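Local coordinates for peptidoglycan-N-acetylmuramic acid deacetylase PdaC (Bacillus subtilis subsp. subtilis str. 168, PDB 6H8N), which removes the acetyl group from N-acetylmuramic acid residues of peptidoglycan, which confers resistance to lysozyme, and also deacylates short chitin oligomers, at residues 128-142 with 154-168. The protein carries 1 engineered substitution. Residues are numbered along the deposited sequence; the frame is centred on the assembly and turned at random.
Sequences DVDPEDWKDRNKKTI and RTILIHDIYRTSADA. With PO4 (phosphate ion), chain D.
T155 meets D128 through both backbone groups: its N-H reaches the anti lone pair of D128 OD2 at 2.9 Å, and its carbonyl O accepts from D128 N and V129 N together. A water links D128 OD2 to T155 OG1. At I156 the backbones make a single bridge with V129, closed when L157 N donates to V129 O at 2.9 Å, while the other edge of strand 155-159 pairs in parallel with strand 11-17. L157 swings its CG away from its own backbone N (chi1 169°), and CD2 lies alongside the D130 carboxylate, 3.8 Å from D130 CG. H159 is held twice by one carboxylate. Its backbone N donates almost straight (171°) to the syn lone pair of D133 OD2 at 2.8 Å, and ND1 meets D133 OD1 on the syn side at 2.6 Å, with ring and carboxylate planes 49° apart. The edge of W134 turns toward the H159 face in an offset T-shaped pair. Y162 stands at the N-cap of helix 163-178; the R137 guanidinium lies over one ring face, with Y162 CE1 3.5 Å from R137 CZ, and I161 CG1 covers the opposite face. That guanidinium is steadied by R137 NE donating to W134 O. T164 packs its CG2 against the R137 carbonyl. S165 OG donates to D133 OD2 at 2.7 Å from above the carboxylate plane, and A168 CB rests on I142 CG2. In this NodB-type deacetylase domain, the buried D133 thus fixes the rotation of the H159 ring and directs H159 NE2 at phosphate O2, 2.7 Å away, near the zinc ion, consistent with H159 as proton donor and D133 raising its pKa.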
# COMPACT_ATOMS: atom_id res chain seq x y z
N ASP A 128 4.51 -9.13 1.25
CA ASP A 128 5.53 -10.18 1.22
C ASP A 128 6.77 -9.84 2.03
O ASP A 128 7.47 -10.76 2.49
CB ASP A 128 6.03 -10.42 -0.22
CG ASP A 128 4.95 -10.83 -1.15
OD1 ASP A 128 4.27 -11.84 -0.89
OD2 ASP A 128 4.78 -10.15 -2.17
N VAL A 129 7.12 -8.57 2.14
CA VAL A 129 8.37 -8.12 2.72
C VAL A 129 8.05 -7.07 3.76
O VAL A 129 7.40 -6.07 3.45
CB VAL A 129 9.30 -7.54 1.65
CG1 VAL A 129 10.52 -6.92 2.29
CG2 VAL A 129 9.70 -8.59 0.63
N ASP A 130 8.50 -7.28 4.99
CA ASP A 130 8.18 -6.40 6.11
C ASP A 130 9.47 -6.17 6.91
O ASP A 130 9.89 -7.05 7.68
CB ASP A 130 7.09 -7.01 6.98
CG ASP A 130 6.75 -6.17 8.19
OD1 ASP A 130 7.29 -5.05 8.36
OD2 ASP A 130 5.90 -6.65 8.98
N PRO A 131 10.12 -5.02 6.75
CA PRO A 131 11.34 -4.75 7.51
C PRO A 131 11.10 -4.38 8.96
O PRO A 131 12.05 -4.03 9.66
CB PRO A 131 11.95 -3.56 6.75
CG PRO A 131 10.73 -2.82 6.24
CD PRO A 131 9.75 -3.89 5.86
N GLU A 132 9.86 -4.38 9.41
CA GLU A 132 9.52 -4.06 10.78
C GLU A 132 10.07 -2.70 11.18
O GLU A 132 10.77 -2.53 12.19
CB GLU A 132 10.00 -5.17 11.72
CG GLU A 132 9.47 -6.55 11.33
CD GLU A 132 9.71 -7.59 12.40
OE1 GLU A 132 10.88 -7.98 12.61
OE2 GLU A 132 8.74 -8.02 13.03
N ASP A 133 9.75 -1.68 10.38
CA ASP A 133 10.26 -0.34 10.61
C ASP A 133 9.70 0.30 11.88
O ASP A 133 10.24 1.32 12.33
CB ASP A 133 10.02 0.54 9.38
CG ASP A 133 8.56 0.72 9.06
OD1 ASP A 133 7.70 0.13 9.75
OD2 ASP A 133 8.25 1.50 8.17
N TRP A 134 8.65 -0.28 12.47
CA TRP A 134 8.16 0.16 13.77
C TRP A 134 9.07 -0.31 14.89
O TRP A 134 9.10 0.30 15.97
CB TRP A 134 6.73 -0.38 14.01
CG TRP A 134 6.64 -1.87 13.92
CD1 TRP A 134 6.33 -2.62 12.80
CD2 TRP A 134 6.89 -2.81 14.97
NE1 TRP A 134 6.40 -3.95 13.10
CE2 TRP A 134 6.73 -4.10 14.42
CE3 TRP A 134 7.24 -2.69 16.32
CZ2 TRP A 134 6.90 -5.26 15.19
CZ3 TRP A 134 7.40 -3.84 17.06
CH2 TRP A 134 7.24 -5.10 16.50
N LYS A 135 9.79 -1.41 14.66
CA LYS A 135 10.64 -2.04 15.66
C LYS A 135 12.07 -1.55 15.56
O LYS A 135 12.68 -1.19 16.57
CB LYS A 135 10.60 -3.56 15.45
CG LYS A 135 11.42 -4.36 16.45
CD LYS A 135 11.20 -5.85 16.22
CE LYS A 135 12.12 -6.73 17.07
NZ LYS A 135 11.79 -8.18 16.92
N ASP A 136 12.61 -1.51 14.35
CA ASP A 136 13.97 -1.05 14.08
C ASP A 136 13.84 0.30 13.37
O ASP A 136 13.81 0.38 12.15
CB ASP A 136 14.70 -2.08 13.25
CG ASP A 136 14.77 -3.44 13.95
OD1 ASP A 136 14.87 -3.45 15.19
OD2 ASP A 136 14.75 -4.46 13.24
N ARG A 137 13.72 1.36 14.16
CA ARG A 137 13.49 2.69 13.63
C ARG A 137 14.84 3.32 13.30
O ARG A 137 15.34 4.23 13.96
CB ARG A 137 12.68 3.53 14.62
CG ARG A 137 11.36 2.89 14.98
CD ARG A 137 10.50 3.88 15.68
NE ARG A 137 9.32 3.23 16.22
CZ ARG A 137 8.37 3.87 16.88
NH1 ARG A 137 7.34 3.19 17.35
NH2 ARG A 137 8.48 5.17 17.09
N ASN A 138 15.41 2.81 12.22
CA ASN A 138 16.78 3.11 11.84
C ASN A 138 16.83 3.00 10.32
O ASN A 138 16.55 1.94 9.76
CB ASN A 138 17.73 2.10 12.51
CG ASN A 138 19.15 2.31 12.11
OD1 ASN A 138 19.63 1.73 11.16
ND2 ASN A 138 19.86 3.14 12.87
N LYS A 139 17.18 4.10 9.67
CA LYS A 139 17.08 4.18 8.22
C LYS A 139 17.85 3.06 7.53
O LYS A 139 17.30 2.35 6.68
CB LYS A 139 17.58 5.55 7.74
CG LYS A 139 17.56 5.70 6.21
CD LYS A 139 18.32 6.94 5.76
CE LYS A 139 18.35 7.07 4.25
NZ LYS A 139 19.25 8.17 3.81
N LYS A 140 19.13 2.89 7.86
CA LYS A 140 19.92 1.92 7.13
C LYS A 140 19.44 0.50 7.37
O LYS A 140 19.52 -0.34 6.47
CB LYS A 140 21.40 2.06 7.51
CG LYS A 140 22.33 1.37 6.55
CD LYS A 140 23.81 1.60 6.90
CE LYS A 140 24.72 1.01 5.85
NZ LYS A 140 24.13 -0.20 5.15
N THR A 141 18.97 0.20 8.58
CA THR A 141 18.45 -1.13 8.86
C THR A 141 17.24 -1.43 7.98
O THR A 141 17.13 -2.52 7.42
CB THR A 141 18.08 -1.25 10.34
OG1 THR A 141 19.26 -1.11 11.13
CG2 THR A 141 17.45 -2.60 10.65
N ILE A 142 16.33 -0.46 7.86
CA ILE A 142 15.15 -0.62 7.01
C ILE A 142 15.55 -0.79 5.55
O ILE A 142 15.07 -1.70 4.86
CB ILE A 142 14.19 0.57 7.21
CG1 ILE A 142 13.72 0.66 8.66
CG2 ILE A 142 13.01 0.47 6.26
CD1 ILE A 142 13.23 2.03 9.02
N ARG A 154 7.08 -8.66 -5.85
CA ARG A 154 6.88 -8.63 -4.42
C ARG A 154 6.18 -7.34 -3.99
O ARG A 154 6.19 -6.33 -4.69
CB ARG A 154 8.22 -8.78 -3.69
CG ARG A 154 8.84 -10.13 -3.97
CD ARG A 154 10.03 -10.41 -3.09
NE ARG A 154 10.42 -11.79 -3.25
CZ ARG A 154 11.64 -12.23 -3.52
NH1 ARG A 154 11.79 -13.53 -3.67
NH2 ARG A 154 12.68 -11.41 -3.64
N THR A 155 5.59 -7.41 -2.81
CA THR A 155 4.89 -6.30 -2.17
C THR A 155 5.60 -5.99 -0.85
O THR A 155 5.74 -6.88 0.01
CB THR A 155 3.43 -6.68 -1.93
OG1 THR A 155 2.83 -6.95 -3.20
CG2 THR A 155 2.66 -5.56 -1.26
N ILE A 156 6.03 -4.75 -0.70
CA ILE A 156 6.81 -4.29 0.45
C ILE A 156 5.90 -3.48 1.36
O ILE A 156 5.13 -2.64 0.88
CB ILE A 156 8.00 -3.42 -0.01
CG1 ILE A 156 8.96 -4.25 -0.87
CG2 ILE A 156 8.73 -2.84 1.18
CD1 ILE A 156 9.91 -3.41 -1.71
N LEU A 157 6.03 -3.68 2.67
CA LEU A 157 5.32 -2.90 3.69
C LEU A 157 6.25 -1.93 4.40
O LEU A 157 7.23 -2.36 5.03
CB LEU A 157 4.69 -3.84 4.72
CG LEU A 157 4.12 -3.21 6.00
CD1 LEU A 157 3.02 -2.21 5.65
CD2 LEU A 157 3.63 -4.29 6.96
N ILE A 158 5.94 -0.64 4.33
CA ILE A 158 6.58 0.41 5.12
C ILE A 158 5.46 1.18 5.81
O ILE A 158 4.35 1.30 5.28
CB ILE A 158 7.40 1.33 4.19
CG1 ILE A 158 8.53 0.54 3.53
CG2 ILE A 158 7.91 2.57 4.92
CD1 ILE A 158 9.26 1.25 2.43
N HIS A 159 5.72 1.68 7.01
CA HIS A 159 4.72 2.47 7.73
C HIS A 159 5.08 3.95 7.60
O HIS A 159 6.11 4.38 8.13
CB HIS A 159 4.64 2.01 9.19
CG HIS A 159 4.30 0.55 9.30
ND1 HIS A 159 5.24 -0.45 9.25
CD2 HIS A 159 3.10 -0.08 9.38
CE1 HIS A 159 4.64 -1.63 9.32
NE2 HIS A 159 3.34 -1.43 9.40
N ASP A 160 4.25 4.73 6.90
CA ASP A 160 4.63 6.10 6.49
C ASP A 160 4.34 7.14 7.56
O ASP A 160 3.90 8.24 7.23
CB ASP A 160 4.02 6.52 5.13
CG ASP A 160 2.50 6.54 5.11
OD1 ASP A 160 1.89 5.55 5.54
OD2 ASP A 160 1.92 7.56 4.62
N ILE A 161 4.60 6.82 8.82
CA ILE A 161 4.39 7.73 9.94
C ILE A 161 5.67 8.03 10.71
O ILE A 161 5.62 8.78 11.68
CB ILE A 161 3.29 7.20 10.88
CG1 ILE A 161 3.65 5.82 11.43
CG2 ILE A 161 1.96 7.16 10.12
CD1 ILE A 161 2.76 5.39 12.58
N TYR A 162 6.80 7.45 10.32
CA TYR A 162 8.06 7.63 11.02
C TYR A 162 9.07 8.32 10.12
O TYR A 162 9.18 7.99 8.93
CB TYR A 162 8.64 6.29 11.46
CG TYR A 162 7.69 5.45 12.29
CD1 TYR A 162 7.24 5.90 13.52
CD2 TYR A 162 7.26 4.21 11.84
CE1 TYR A 162 6.37 5.12 14.28
CE2 TYR A 162 6.39 3.44 12.60
CZ TYR A 162 5.95 3.90 13.81
OH TYR A 162 5.09 3.11 14.55
N ARG A 163 9.83 9.25 10.69
CA ARG A 163 10.87 9.93 9.93
C ARG A 163 11.85 8.94 9.31
O ARG A 163 12.24 9.09 8.14
CB ARG A 163 11.60 10.92 10.84
CG ARG A 163 12.78 11.63 10.20
CD ARG A 163 12.49 13.10 9.92
NE ARG A 163 11.26 13.28 9.15
CZ ARG A 163 11.11 12.94 7.87
NH1 ARG A 163 9.95 13.16 7.24
NH2 ARG A 163 12.11 12.38 7.22
N THR A 164 12.30 7.94 10.08
CA THR A 164 13.24 6.96 9.55
C THR A 164 12.63 6.16 8.41
O THR A 164 13.36 5.72 7.51
CB THR A 164 13.79 6.04 10.65
OG1 THR A 164 12.74 5.65 11.54
CG2 THR A 164 14.87 6.73 11.46
N SER A 165 11.32 5.92 8.45
CA SER A 165 10.64 5.21 7.37
C SER A 165 10.58 6.05 6.10
O SER A 165 10.78 5.54 5.00
CB SER A 165 9.24 4.81 7.82
OG SER A 165 9.33 3.85 8.84
N ALA A 166 10.28 7.34 6.22
CA ALA A 166 10.26 8.19 5.04
C ALA A 166 11.65 8.32 4.44
O ALA A 166 11.82 8.26 3.22
CB ALA A 166 9.69 9.57 5.39
N ASP A 167 12.66 8.51 5.28
CA ASP A 167 14.03 8.58 4.78
C ASP A 167 14.44 7.28 4.11
O ASP A 167 15.02 7.28 3.02
CB ASP A 167 15.00 8.95 5.91
CG ASP A 167 14.83 10.38 6.38
OD1 ASP A 167 14.28 11.22 5.64
OD2 ASP A 167 15.28 10.68 7.51
N ALA A 168 14.14 6.15 4.74
CA ALA A 168 14.42 4.86 4.13
C ALA A 168 13.69 4.70 2.80
O ALA A 168 14.26 4.20 1.83
CB ALA A 168 14.06 3.72 5.08
P PO4 D . 0.40 -2.75 10.58
O1 PO4 D . 0.95 -3.07 12.00
O2 PO4 D . 1.40 -3.29 9.58
O3 PO4 D . 0.41 -1.26 10.45
O4 PO4 D . -0.98 -3.31 10.45
O HOH W 1 3.27 -9.43 -4.22
O HOH W 2 7.62 -2.34 8.06
O HOH W 3 10.99 3.73 11.07
O HOH W 4 17.00 9.19 2.29